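Local structure of probable fumarate reductase Ifc3 (Shewanella frigidimarina, 1QO8) at residues A[107-112]-A[294-299]; A[139-144]-A[261-266]; A[215-220]-A[551-556]; A[523-528]-A[560-565]. The protein catalyses in vitro the essentially one-way reduction of fumarate to succinate, using one FAD and four covalently bound c-type haems per subunit, and may help carry electrons to Fe(3+). One frame throughout, in Å; residues are numbered along the deposited sequence.

Contact 1: residues A[107-112]-A[294-299]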
loop_
_atom_site.group_PDB
_atom_site.type_symbol
_atom_site.label_atom_id
_atom_site.label_comp_id
_atom_site.label_asym_id
_atom_site.label_seq_id
_atom_site.Cartn_x
_atom_site.Cartn_y
_atom_site.Cartn_z
ATOM N N GLN A 107 -17.290 -8.491 -15.071
ATOM C CA GLN A 107 -16.415 -7.806 -16.025
ATOM C C GLN A 107 -17.001 -7.838 -17.436
ATOM O O GLN A 107 -17.111 -6.804 -18.124
ATOM C CB GLN A 107 -14.970 -8.301 -15.996
ATOM C CG GLN A 107 -14.798 -9.760 -15.664
ATOM C CD GLN A 107 -13.469 -10.415 -15.995
ATOM O OE1 GLN A 107 -12.660 -9.892 -16.783
ATOM N NE2 GLN A 107 -13.213 -11.583 -15.370
ATOM N N ASP A 108 -17.539 -9.002 -17.770
ATOM C CA ASP A 108 -18.202 -9.091 -19.112
ATOM C C ASP A 108 -19.394 -8.180 -19.229
ATOM O O ASP A 108 -19.477 -7.369 -20.186
ATOM C CB ASP A 108 -18.270 -10.599 -19.439
ATOM C CG ASP A 108 -16.807 -11.066 -19.700
ATOM O OD1 ASP A 108 -15.929 -10.251 -20.117
ATOM O OD2 ASP A 108 -16.400 -12.230 -19.480
ATOM N N LYS A 109 -20.255 -8.033 -18.198
ATOM C CA LYS A 109 -21.332 -7.038 -18.252
ATOM C C LYS A 109 -20.886 -5.595 -18.148
ATOM O O LYS A 109 -21.505 -4.658 -18.679
ATOM C CB LYS A 109 -22.361 -7.284 -17.132
ATOM C CG LYS A 109 -23.416 -8.292 -17.507
ATOM C CD LYS A 109 -24.076 -8.895 -16.275
ATOM C CE LYS A 109 -24.898 -10.111 -16.679
ATOM N NZ LYS A 109 -25.983 -10.264 -15.672
ATOM N N ILE A 110 -19.764 -5.369 -17.466
ATOM C CA ILE A 110 -19.216 -4.013 -17.397
ATOM C C ILE A 110 -18.736 -3.552 -18.772
ATOM O O ILE A 110 -18.885 -2.422 -19.220
ATOM C CB ILE A 110 -18.120 -4.042 -16.318
ATOM C CG1 ILE A 110 -18.800 -4.135 -14.923
ATOM C CG2 ILE A 110 -17.243 -2.812 -16.364
ATOM C CD1 ILE A 110 -17.781 -4.387 -13.831
ATOM N N GLN A 111 -17.968 -4.425 -19.421
ATOM C CA GLN A 111 -17.499 -4.264 -20.801
ATOM C C GLN A 111 -18.634 -3.924 -21.780
ATOM O O GLN A 111 -18.575 -2.874 -22.443
ATOM C CB GLN A 111 -16.918 -5.603 -21.279
ATOM C CG GLN A 111 -15.443 -5.792 -21.028
ATOM C CD GLN A 111 -14.852 -6.984 -21.783
ATOM O OE1 GLN A 111 -15.266 -8.152 -21.673
ATOM N NE2 GLN A 111 -13.799 -6.692 -22.572
ATOM N N LYS A 112 -19.685 -4.738 -21.720
ATOM C CA LYS A 112 -20.875 -4.442 -22.523
ATOM C C LYS A 112 -21.416 -3.051 -22.279
ATOM O O LYS A 112 -21.674 -2.339 -23.262
ATOM C CB LYS A 112 -21.996 -5.455 -22.224
ATOM C CG LYS A 112 -22.100 -6.489 -23.293
ATOM C CD LYS A 112 -22.274 -7.921 -22.837
ATOM C CE LYS A 112 -22.084 -8.881 -24.029
ATOM N NZ LYS A 112 -22.101 -10.294 -23.540
ATOM N N THR A 294 -32.002 -2.748 -12.454
ATOM C CA THR A 294 -31.764 -2.399 -13.855
ATOM C C THR A 294 -30.503 -3.063 -14.388
ATOM O O THR A 294 -30.381 -3.212 -15.577
ATOM C CB THR A 294 -31.671 -0.881 -13.947
ATOM O OG1 THR A 294 -30.468 -0.404 -13.435
ATOM C CG2 THR A 294 -32.823 -0.253 -13.207
ATOM N N GLY A 295 -29.581 -3.494 -13.518
ATOM C CA GLY A 295 -28.390 -4.177 -14.019
ATOM C C GLY A 295 -27.319 -3.137 -14.279
ATOM O O GLY A 295 -27.333 -2.013 -13.720
ATOM N N TYR A 296 -26.427 -3.449 -15.207
ATOM C CA TYR A 296 -25.247 -2.645 -15.470
ATOM C C TYR A 296 -25.529 -1.638 -16.536
ATOM O O TYR A 296 -26.092 -2.009 -17.589
ATOM C CB TYR A 296 -24.058 -3.488 -15.901
ATOM C CG TYR A 296 -23.513 -4.403 -14.814
ATOM C CD1 TYR A 296 -24.142 -5.599 -14.486
ATOM C CD2 TYR A 296 -22.373 -4.052 -14.115
ATOM C CE1 TYR A 296 -23.603 -6.396 -13.501
ATOM C CE2 TYR A 296 -21.828 -4.863 -13.141
ATOM C CZ TYR A 296 -22.450 -6.011 -12.824
ATOM O OH TYR A 296 -21.943 -6.839 -11.863
ATOM N N TYR A 297 -25.098 -0.420 -16.334
ATOM C CA TYR A 297 -25.322 0.639 -17.315
ATOM C C TYR A 297 -24.290 1.735 -17.110
ATOM O O TYR A 297 -23.706 1.779 -16.002
ATOM C CB TYR A 297 -26.691 1.254 -17.228
ATOM C CG TYR A 297 -27.049 2.065 -16.018
ATOM C CD1 TYR A 297 -27.409 1.392 -14.848
ATOM C CD2 TYR A 297 -27.027 3.438 -16.033
ATOM C CE1 TYR A 297 -27.738 2.123 -13.705
ATOM C CE2 TYR A 297 -27.355 4.161 -14.900
ATOM C CZ TYR A 297 -27.711 3.480 -13.737
ATOM O OH TYR A 297 -28.066 4.184 -12.629
ATOM N N MET A 298 -24.130 2.628 -18.053
ATOM C CA MET A 298 -23.065 3.607 -17.964
ATOM C C MET A 298 -23.792 4.948 -17.888
ATOM O O MET A 298 -24.740 5.149 -18.627
ATOM C CB MET A 298 -22.048 3.666 -19.102
ATOM C CG MET A 298 -21.139 4.883 -19.232
ATOM S SD MET A 298 -19.852 4.675 -20.529
ATOM C CE MET A 298 -19.185 6.327 -20.570
ATOM N N ILE A 299 -23.267 5.783 -16.994
ATOM C CA ILE A 299 -23.636 7.168 -16.913
ATOM C C ILE A 299 -22.431 7.959 -17.456
ATOM O O ILE A 299 -21.370 7.710 -16.934
ATOM C CB ILE A 299 -23.900 7.623 -15.456
ATOM C CG1 ILE A 299 -25.062 6.859 -14.824
ATOM C CG2 ILE A 299 -24.109 9.111 -15.333
ATOM C CD1 ILE A 299 -25.180 7.062 -13.308
#
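In the four-stranded mixed sheet of the flavoprotein part, strand 295-301 sends Y296 up against K109 and I110 of helix 107-115, so that one aromatic ring joins helix to sheet. The backbones come nearest between the CA atoms of I110 and Y296, 6.5 Å apart. K109 lies over one face of the ring and crosses it at about a right angle. Its CB is 4.0 Å from the ring centroid, 25° off the normal, in a CH-pi contact displaced toward the CD1 side. The lysine chain then runs on extended beyond CG, and its CD passes 3.8 Å from CE1 of Y296 before the ammonium end leads away. I110 comes at the same ring obliquely, its CG1 meeting CE2 of Y296 at 3.6 Å. That branch is anti to the carbonyl carbon (chi1 -73°), which swings it to the tyrosine and carries CD1 along beside it, 4.1 Å from CE2 of Y296. Beyond the two segments, the ring of Y296 stacks with H290, and I110 also packs on V288 of the adjacent strand 284-291 and V274 of strand 271-278 beyond it. A leucine in place of Y296 would probably leave the N of D106 without its hydroxyl partner and K109 without a flat face to lie on. No hydrogen bond joins the two segments, so their fit rests on aliphatic carbons packed on the ring, while the bond from the Y296 OH to the backbone N of D106 ties the far end of that ring to the start of the helix.

Contact 2: residues A[139-144]-A[261-266]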
loop_
_atom_site.group_PDB
_atom_site.type_symbol
_atom_site.label_atom_id
_atom_site.label_comp_id
_atom_site.label_asym_id
_atom_site.label_seq_id
_atom_site.Cartn_x
_atom_site.Cartn_y
_atom_site.Cartn_z
ATOM N N ALA A 139 -23.171 21.330 -3.101
ATOM C CA ALA A 139 -22.315 22.375 -3.660
ATOM C C ALA A 139 -22.282 22.308 -5.195
ATOM O O ALA A 139 -22.006 23.317 -5.876
ATOM C CB ALA A 139 -20.889 22.281 -3.137
ATOM N N ALA A 140 -22.451 21.111 -5.761
ATOM C CA ALA A 140 -22.377 21.088 -7.238
ATOM C C ALA A 140 -23.678 21.714 -7.786
ATOM O O ALA A 140 -23.590 22.434 -8.786
ATOM C CB ALA A 140 -22.050 19.742 -7.807
ATOM N N LYS A 141 -24.808 21.444 -7.149
ATOM C CA LYS A 141 -26.103 21.995 -7.527
ATOM C C LYS A 141 -26.127 23.505 -7.290
ATOM O O LYS A 141 -26.500 24.248 -8.201
ATOM C CB LYS A 141 -27.224 21.345 -6.742
ATOM C CG LYS A 141 -28.654 21.306 -7.237
ATOM C CD LYS A 141 -28.766 20.447 -8.471
ATOM C CE LYS A 141 -29.803 19.355 -8.471
ATOM N NZ LYS A 141 -31.219 19.844 -8.457
ATOM N N LYS A 142 -25.690 23.994 -6.130
ATOM C CA LYS A 142 -25.493 25.410 -5.932
ATOM C C LYS A 142 -24.624 26.077 -7.006
ATOM O O LYS A 142 -24.819 27.268 -7.294
ATOM C CB LYS A 142 -24.866 25.762 -4.555
ATOM C CG LYS A 142 -24.722 27.265 -4.366
ATOM C CD LYS A 142 -24.596 27.750 -2.941
ATOM C CE LYS A 142 -24.714 29.265 -2.819
ATOM N NZ LYS A 142 -26.149 29.645 -2.548
ATOM N N ALA A 143 -23.609 25.377 -7.509
ATOM C CA ALA A 143 -22.699 25.985 -8.471
ATOM C C ALA A 143 -23.354 25.994 -9.855
ATOM O O ALA A 143 -23.015 26.849 -10.655
ATOM C CB ALA A 143 -21.340 25.346 -8.556
ATOM N N GLY A 144 -24.306 25.113 -10.100
ATOM C CA GLY A 144 -25.267 25.303 -11.169
ATOM C C GLY A 144 -25.146 24.128 -12.122
ATOM O O GLY A 144 -25.578 24.223 -13.268
ATOM N N LYS A 261 -33.131 16.511 -0.863
ATOM C CA LYS A 261 -34.508 16.399 -1.323
ATOM C C LYS A 261 -35.135 17.762 -1.561
ATOM O O LYS A 261 -35.700 17.919 -2.656
ATOM C CB LYS A 261 -35.331 15.498 -0.390
ATOM C CG LYS A 261 -36.773 15.295 -0.844
ATOM C CD LYS A 261 -37.738 14.857 0.236
ATOM C CE LYS A 261 -38.352 13.479 0.067
ATOM N NZ LYS A 261 -39.154 13.021 1.256
ATOM N N GLU A 262 -34.974 18.806 -0.776
ATOM C CA GLU A 262 -35.463 20.142 -1.086
ATOM C C GLU A 262 -34.857 20.779 -2.323
ATOM O O GLU A 262 -35.548 21.574 -2.995
ATOM C CB GLU A 262 -35.334 21.125 0.102
ATOM C CG GLU A 262 -36.292 20.793 1.240
ATOM C CD GLU A 262 -36.113 21.430 2.592
ATOM O OE1 GLU A 262 -35.309 22.369 2.801
ATOM O OE2 GLU A 262 -36.793 21.023 3.573
ATOM N N GLN A 263 -33.615 20.543 -2.716
ATOM C CA GLN A 263 -32.975 21.106 -3.877
ATOM C C GLN A 263 -33.174 20.213 -5.101
ATOM O O GLN A 263 -32.447 20.434 -6.056
ATOM C CB GLN A 263 -31.446 21.181 -3.701
ATOM C CG GLN A 263 -30.958 22.186 -2.677
ATOM C CD GLN A 263 -31.163 23.585 -3.250
ATOM O OE1 GLN A 263 -30.662 23.842 -4.349
ATOM N NE2 GLN A 263 -31.912 24.372 -2.500
ATOM N N GLY A 264 -33.968 19.181 -5.045
ATOM C CA GLY A 264 -34.228 18.236 -6.089
ATOM C C GLY A 264 -33.164 17.238 -6.488
ATOM O O GLY A 264 -33.210 16.576 -7.540
ATOM N N ILE A 265 -32.139 17.064 -5.661
ATOM C CA ILE A 265 -31.196 15.966 -5.824
ATOM C C ILE A 265 -31.788 14.734 -5.157
ATOM O O ILE A 265 -31.819 14.736 -3.883
ATOM C CB ILE A 265 -29.907 16.274 -5.062
ATOM C CG1 ILE A 265 -29.371 17.646 -5.497
ATOM C CG2 ILE A 265 -28.941 15.122 -5.273
ATOM C CD1 ILE A 265 -28.298 18.133 -4.539
ATOM N N ASP A 266 -32.234 13.753 -5.924
ATOM C CA ASP A 266 -32.658 12.533 -5.255
ATOM C C ASP A 266 -31.501 11.540 -5.215
ATOM O O ASP A 266 -30.898 11.315 -6.291
ATOM C CB ASP A 266 -33.918 11.981 -5.929
ATOM C CG ASP A 266 -35.094 12.942 -5.669
ATOM O OD1 ASP A 266 -34.940 13.939 -4.895
ATOM O OD2 ASP A 266 -36.173 12.675 -6.250
#
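K141, near the end of helix 131-143, reaches across to the turn that follows helix 248-262 and packs closely on I265 there. Its CE sits 3.5 Å from CG1 of I265, tighter than usual for two carbons, and the two side chains slide past one another in opposite directions. Further back along the lysine, CB lies 4.0 Å from CD1 of I265, so much of the aliphatic chain runs over the isoleucine. The route is not straight: CG leaves anti to the backbone N (chi1 -157°), and bends at each of the following three torsions bring NZ round to the carbonyl of Q263. The resulting hydrogen bond, 2.8 Å from NZ of K141 to O of Q263, lies in the carbonyl plane with a C=O...N angle of 155°. Q263 is the first residue to leave the helical path, and K141 thus holds the turn just where helix 248-262 gives way to the chain leading into strand 267-268. This is an edge of the Rossmann-type FAD-binding fold, whose parallel sheet has that short strand at its border. Helix 131-143 itself closes in a Schellman motif, with G144 at positive phi. On the buried side, I265 also rests on L149 of the sheet and S137 of helix 131-143. The solvent side is much looser. There the side chain of Q263 passes K141 at a distance, its OE1 coming no nearer than 4.3 Å to CG of K141. G264, exposed and at positive phi, is approached through its backbone, with NZ of K141 3.8 Å from C of G264.

Contact 3: residues A[215-220]-A[551-556]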
loop_
_atom_site.group_PDB
_atom_site.type_symbol
_atom_site.label_atom_id
_atom_site.label_comp_id
_atom_site.label_asym_id
_atom_site.label_seq_id
_atom_site.Cartn_x
_atom_site.Cartn_y
_atom_site.Cartn_z
ATOM N N VAL A 215 -19.624 24.485 9.570
ATOM C CA VAL A 215 -20.575 24.348 10.658
ATOM C C VAL A 215 -21.777 25.276 10.367
ATOM O O VAL A 215 -22.914 24.833 10.408
ATOM C CB VAL A 215 -19.975 24.694 12.031
ATOM C CG1 VAL A 215 -21.051 24.897 13.134
ATOM C CG2 VAL A 215 -18.975 23.593 12.481
ATOM N N GLN A 216 -21.455 26.504 9.944
ATOM C CA GLN A 216 -22.427 27.458 9.491
ATOM C C GLN A 216 -23.273 27.017 8.311
ATOM O O GLN A 216 -24.508 27.133 8.331
ATOM C CB GLN A 216 -21.728 28.750 9.065
ATOM C CG GLN A 216 -21.391 29.662 10.227
ATOM C CD GLN A 216 -20.555 30.809 9.674
ATOM O OE1 GLN A 216 -21.110 31.791 9.152
ATOM N NE2 GLN A 216 -19.248 30.709 9.732
ATOM N N TRP A 217 -22.602 26.458 7.318
ATOM C CA TRP A 217 -23.282 25.795 6.212
ATOM C C TRP A 217 -24.227 24.734 6.691
ATOM O O TRP A 217 -25.363 24.673 6.258
ATOM C CB TRP A 217 -22.210 25.263 5.257
ATOM C CG TRP A 217 -22.652 24.136 4.357
ATOM C CD1 TRP A 217 -22.354 22.819 4.424
ATOM C CD2 TRP A 217 -23.539 24.284 3.244
ATOM N NE1 TRP A 217 -22.967 22.099 3.405
ATOM C CE2 TRP A 217 -23.694 23.011 2.647
ATOM C CE3 TRP A 217 -24.194 25.383 2.678
ATOM C CZ2 TRP A 217 -24.482 22.830 1.535
ATOM C CZ3 TRP A 217 -24.968 25.184 1.560
ATOM C CH2 TRP A 217 -25.146 23.910 1.017
ATOM N N LEU A 218 -23.829 23.830 7.611
ATOM C CA LEU A 218 -24.814 22.824 8.064
ATOM C C LEU A 218 -25.994 23.449 8.816
ATOM O O LEU A 218 -27.128 22.939 8.723
ATOM C CB LEU A 218 -24.105 21.744 8.870
ATOM C CG LEU A 218 -23.041 20.938 8.081
ATOM C CD1 LEU A 218 -22.159 20.118 9.006
ATOM C CD2 LEU A 218 -23.707 20.058 7.037
ATOM N N GLU A 219 -25.700 24.455 9.639
ATOM C CA GLU A 219 -26.666 25.246 10.346
ATOM C C GLU A 219 -27.610 26.019 9.410
ATOM O O GLU A 219 -28.791 25.911 9.686
ATOM C CB GLU A 219 -26.030 26.357 11.233
ATOM C CG GLU A 219 -25.432 25.594 12.435
ATOM C CD GLU A 219 -24.522 26.517 13.207
ATOM O OE1 GLU A 219 -23.845 27.340 12.547
ATOM O OE2 GLU A 219 -24.537 26.467 14.449
ATOM N N SER A 220 -27.115 26.597 8.330
ATOM C CA SER A 220 -28.063 27.142 7.358
ATOM C C SER A 220 -29.029 26.077 6.864
ATOM O O SER A 220 -30.102 26.454 6.397
ATOM C CB SER A 220 -27.423 27.762 6.136
ATOM O OG SER A 220 -26.598 26.866 5.402
ATOM N N PHE A 551 -14.165 19.312 2.498
ATOM C CA PHE A 551 -13.626 18.910 1.200
ATOM C C PHE A 551 -14.772 18.383 0.351
ATOM O O PHE A 551 -14.683 18.306 -0.875
ATOM C CB PHE A 551 -12.476 17.892 1.347
ATOM C CG PHE A 551 -11.198 18.604 1.742
ATOM C CD1 PHE A 551 -10.494 19.374 0.828
ATOM C CD2 PHE A 551 -10.747 18.509 3.057
ATOM C CE1 PHE A 551 -9.378 20.086 1.236
ATOM C CE2 PHE A 551 -9.607 19.201 3.449
ATOM C CZ PHE A 551 -8.922 19.996 2.549
ATOM N N GLY A 552 -15.859 17.907 0.988
ATOM C CA GLY A 552 -17.046 17.500 0.228
ATOM C C GLY A 552 -17.548 18.713 -0.544
ATOM O O GLY A 552 -17.871 18.567 -1.742
ATOM N N ARG A 553 -17.496 19.906 0.076
ATOM C CA ARG A 553 -18.063 21.084 -0.560
ATOM C C ARG A 553 -17.033 21.578 -1.613
ATOM O O ARG A 553 -17.431 22.093 -2.644
ATOM C CB ARG A 553 -18.317 22.258 0.399
ATOM C CG ARG A 553 -19.318 21.977 1.531
ATOM C CD ARG A 553 -19.310 23.073 2.585
ATOM N NE ARG A 553 -19.990 24.272 2.052
ATOM C CZ ARG A 553 -19.821 25.478 2.604
ATOM N NH1 ARG A 553 -19.041 25.716 3.670
ATOM N NH2 ARG A 553 -20.505 26.494 2.095
ATOM N N ILE A 554 -15.728 21.483 -1.291
ATOM C CA ILE A 554 -14.718 21.844 -2.295
ATOM C C ILE A 554 -14.775 20.908 -3.497
ATOM O O ILE A 554 -14.778 21.426 -4.650
ATOM C CB ILE A 554 -13.320 21.906 -1.668
ATOM C CG1 ILE A 554 -13.173 23.090 -0.742
ATOM C CG2 ILE A 554 -12.268 22.050 -2.780
ATOM C CD1 ILE A 554 -12.001 23.020 0.214
ATOM N N ALA A 555 -14.972 19.594 -3.303
ATOM C CA ALA A 555 -15.007 18.650 -4.399
ATOM C C ALA A 555 -16.167 18.906 -5.361
ATOM O O ALA A 555 -16.071 18.765 -6.570
ATOM C CB ALA A 555 -15.202 17.195 -3.924
ATOM N N GLY A 556 -17.348 19.154 -4.763
ATOM C CA GLY A 556 -18.593 19.415 -5.475
ATOM C C GLY A 556 -18.518 20.764 -6.212
ATOM O O GLY A 556 -18.897 20.796 -7.376
#
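W217 and R553 meet flat against flat: the guanidinium lies on the indole with the two planes only 3° apart and their centres 4.0 Å from each other. NE of R553 is 3.5 Å from CG of W217; NE and CD lie over the five-membered ring, while the guanidinium centre is shifted off it, over CB of W217. In the same cation-pi pair, CZ of R553 accordingly stands 30° off the normal of that ring. The arginine's CD adds a CH-pi contact, 3.9 Å from the centroid of the five-membered ring. With CG anti to the backbone N (chi1 158°), the indole leans out from its helix to meet the arginine, whose chain bends at chi3 to lay its end flat. The stack bridges helix 201-220 and helix 543-563, the long C-terminal helix of the FAD-binding fold. A serine in place of R553 would probably leave this face of the indole without its stacked cation and open a gap between the helices. Further out, N135 of helix 131-143 accepts the hydrogen bond from NE1 of W217 and also touches R553, and V549 packs on the tryptophan.

Contact 4: residues A[523-528]-A[560-565]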
loop_
_atom_site.group_PDB
_atom_site.type_symbol
_atom_site.label_atom_id
_atom_site.label_comp_id
_atom_site.label_asym_id
_atom_site.label_seq_id
_atom_site.Cartn_x
_atom_site.Cartn_y
_atom_site.Cartn_z
ATOM N N GLY A 523 -11.465 15.286 -14.900
ATOM C CA GLY A 523 -12.803 14.704 -14.652
ATOM C C GLY A 523 -12.983 14.058 -13.277
ATOM O O GLY A 523 -14.139 13.638 -12.986
ATOM N N LEU A 524 -11.972 13.836 -12.463
ATOM C CA LEU A 524 -12.081 12.997 -11.250
ATOM C C LEU A 524 -11.808 13.768 -9.954
ATOM O O LEU A 524 -10.782 14.421 -9.828
ATOM C CB LEU A 524 -11.088 11.843 -11.234
ATOM C CG LEU A 524 -11.451 10.458 -10.737
ATOM C CD1 LEU A 524 -10.324 9.726 -10.040
ATOM C CD2 LEU A 524 -12.728 10.298 -9.935
ATOM N N PHE A 525 -12.727 13.783 -8.992
ATOM C CA PHE A 525 -12.567 14.508 -7.714
ATOM C C PHE A 525 -12.866 13.565 -6.549
ATOM O O PHE A 525 -13.457 12.511 -6.782
ATOM C CB PHE A 525 -13.500 15.724 -7.644
ATOM C CG PHE A 525 -13.278 16.701 -8.794
ATOM C CD1 PHE A 525 -13.897 16.476 -10.021
ATOM C CD2 PHE A 525 -12.418 17.752 -8.658
ATOM C CE1 PHE A 525 -13.649 17.314 -11.084
ATOM C CE2 PHE A 525 -12.164 18.612 -9.735
ATOM C CZ PHE A 525 -12.808 18.392 -10.952
ATOM N N ALA A 526 -12.535 13.915 -5.315
ATOM C CA ALA A 526 -12.820 12.981 -4.211
ATOM C C ALA A 526 -12.836 13.786 -2.900
ATOM O O ALA A 526 -12.205 14.848 -2.839
ATOM C CB ALA A 526 -11.854 11.821 -4.173
ATOM N N ALA A 527 -13.602 13.293 -1.955
ATOM C CA ALA A 527 -13.705 13.878 -0.624
ATOM C C ALA A 527 -14.079 12.880 0.444
ATOM O O ALA A 527 -14.739 11.874 0.137
ATOM C CB ALA A 527 -14.711 15.039 -0.629
ATOM N N GLY A 528 -13.510 13.021 1.656
ATOM C CA GLY A 528 -14.046 12.277 2.789
ATOM C C GLY A 528 -13.040 11.182 3.136
ATOM O O GLY A 528 -11.913 11.306 2.674
ATOM N N ALA A 560 -18.262 21.022 -10.350
ATOM C CA ALA A 560 -19.293 21.726 -11.097
ATOM C C ALA A 560 -18.636 22.745 -12.039
ATOM O O ALA A 560 -18.995 22.813 -13.214
ATOM C CB ALA A 560 -20.304 22.440 -10.220
ATOM N N LYS A 561 -17.660 23.445 -11.501
ATOM C CA LYS A 561 -16.874 24.413 -12.243
ATOM C C LYS A 561 -16.222 23.755 -13.459
ATOM O O LYS A 561 -16.245 24.277 -14.587
ATOM C CB LYS A 561 -15.863 25.106 -11.318
ATOM C CG LYS A 561 -16.388 26.423 -10.784
ATOM C CD LYS A 561 -15.859 27.038 -9.514
ATOM C CE LYS A 561 -14.374 27.291 -9.423
ATOM N NZ LYS A 561 -13.934 27.995 -8.175
ATOM N N HIS A 562 -15.777 22.495 -13.300
ATOM C CA HIS A 562 -15.097 21.815 -14.390
ATOM C C HIS A 562 -16.101 21.321 -15.412
ATOM O O HIS A 562 -15.777 21.220 -16.601
ATOM C CB HIS A 562 -14.291 20.657 -13.806
ATOM C CG HIS A 562 -13.618 19.798 -14.834
ATOM N ND1 HIS A 562 -14.238 18.661 -15.359
ATOM C CD2 HIS A 562 -12.429 19.927 -15.438
ATOM C CE1 HIS A 562 -13.391 18.110 -16.199
ATOM N NE2 HIS A 562 -12.286 18.851 -16.253
ATOM N N ALA A 563 -17.322 20.993 -14.976
ATOM C CA ALA A 563 -18.362 20.572 -15.892
ATOM C C ALA A 563 -18.955 21.708 -16.720
ATOM O O ALA A 563 -19.287 21.534 -17.870
ATOM C CB ALA A 563 -19.528 19.906 -15.168
ATOM N N LEU A 564 -19.247 22.805 -16.049
ATOM C CA LEU A 564 -19.655 24.030 -16.732
ATOM C C LEU A 564 -18.322 24.632 -17.075
ATOM O O LEU A 564 -17.367 23.829 -16.928
ATOM C CB LEU A 564 -20.261 24.944 -15.674
ATOM C CG LEU A 564 -21.380 24.179 -14.973
ATOM C CD1 LEU A 564 -21.817 24.856 -13.693
ATOM C CD2 LEU A 564 -22.530 23.965 -15.934
ATOM N N ASP A 565 -18.171 25.906 -17.335
ATOM C CA ASP A 565 -16.737 26.289 -17.415
ATOM C C ASP A 565 -16.633 27.449 -18.379
ATOM O O ASP A 565 -16.367 28.627 -18.086
ATOM C CB ASP A 565 -15.820 25.198 -17.949
ATOM C CG ASP A 565 -15.878 24.553 -19.312
ATOM O OD1 ASP A 565 -15.774 25.394 -20.230
ATOM O OD2 ASP A 565 -16.028 23.340 -19.590
#
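Strand 524-526 is an outermost strand of the five-stranded parallel sheet in the Rossmann-type FAD-binding fold, and helix 543-563 follows it in the chain and packs back on it through F525 and H562. The two aromatic rings form an offset edge-to-face pair: the edge of F525 is directed toward the face of H562, with planes at 66° and centroids 5.9 Å apart. At that separation the rings are well staggered, and the closest touch between these two side chains is CZ of F525 to CB of H562, 3.9 Å. The histidine reaches the strand because its CG is anti to the backbone N (chi1 176°), which throws the imidazole off the helix toward the corner at G523. F525 answers with its CG beside its own backbone N (chi1 -58°), its side chain crossing the histidine at a slant. Both imidazole nitrogens have polar partners beyond the two segments: S303 OG bonds ND1, and D522 OD1, just before the corner, bonds NE2. With both engaged, the rotation of the imidazole is fixed, and the nearby carboxylate would probably help stabilise a proton on NE2. F525 is buried further by V305 of the neighbouring strand and by N558 and A559 of the helix. The strand leads on to G528, which touches the FAD. At the corner itself G523 takes backbone angles at which a side chain would collide with the carbonyl O of the residue before, and CE1 of H562 comes up to its bare backbone, 3.7 Å from N of G523.

Contacts 2, 3 and 4 form one neighbourhood, with centres about 13 to 15 Å apart, while contact 1 stands off, its centre about 24 Å or more from each of the others. Helix 543-563 serves both contact 3 and contact 4, and F551 O comes within 3.3 Å of A527 CB where they meet. Helix 131-143 packs against the same helix: A139 CB lies 3.5 Å from R553 O, and A143 CB 3.5 Å from A560 CB, tying contact 2 to both. FAD touches contact 4 directly at G528, whereas side chains of contacts 1 and 3 approach it to about 11 Å, and K109 of contact 1 is also about 11 Å from a haem.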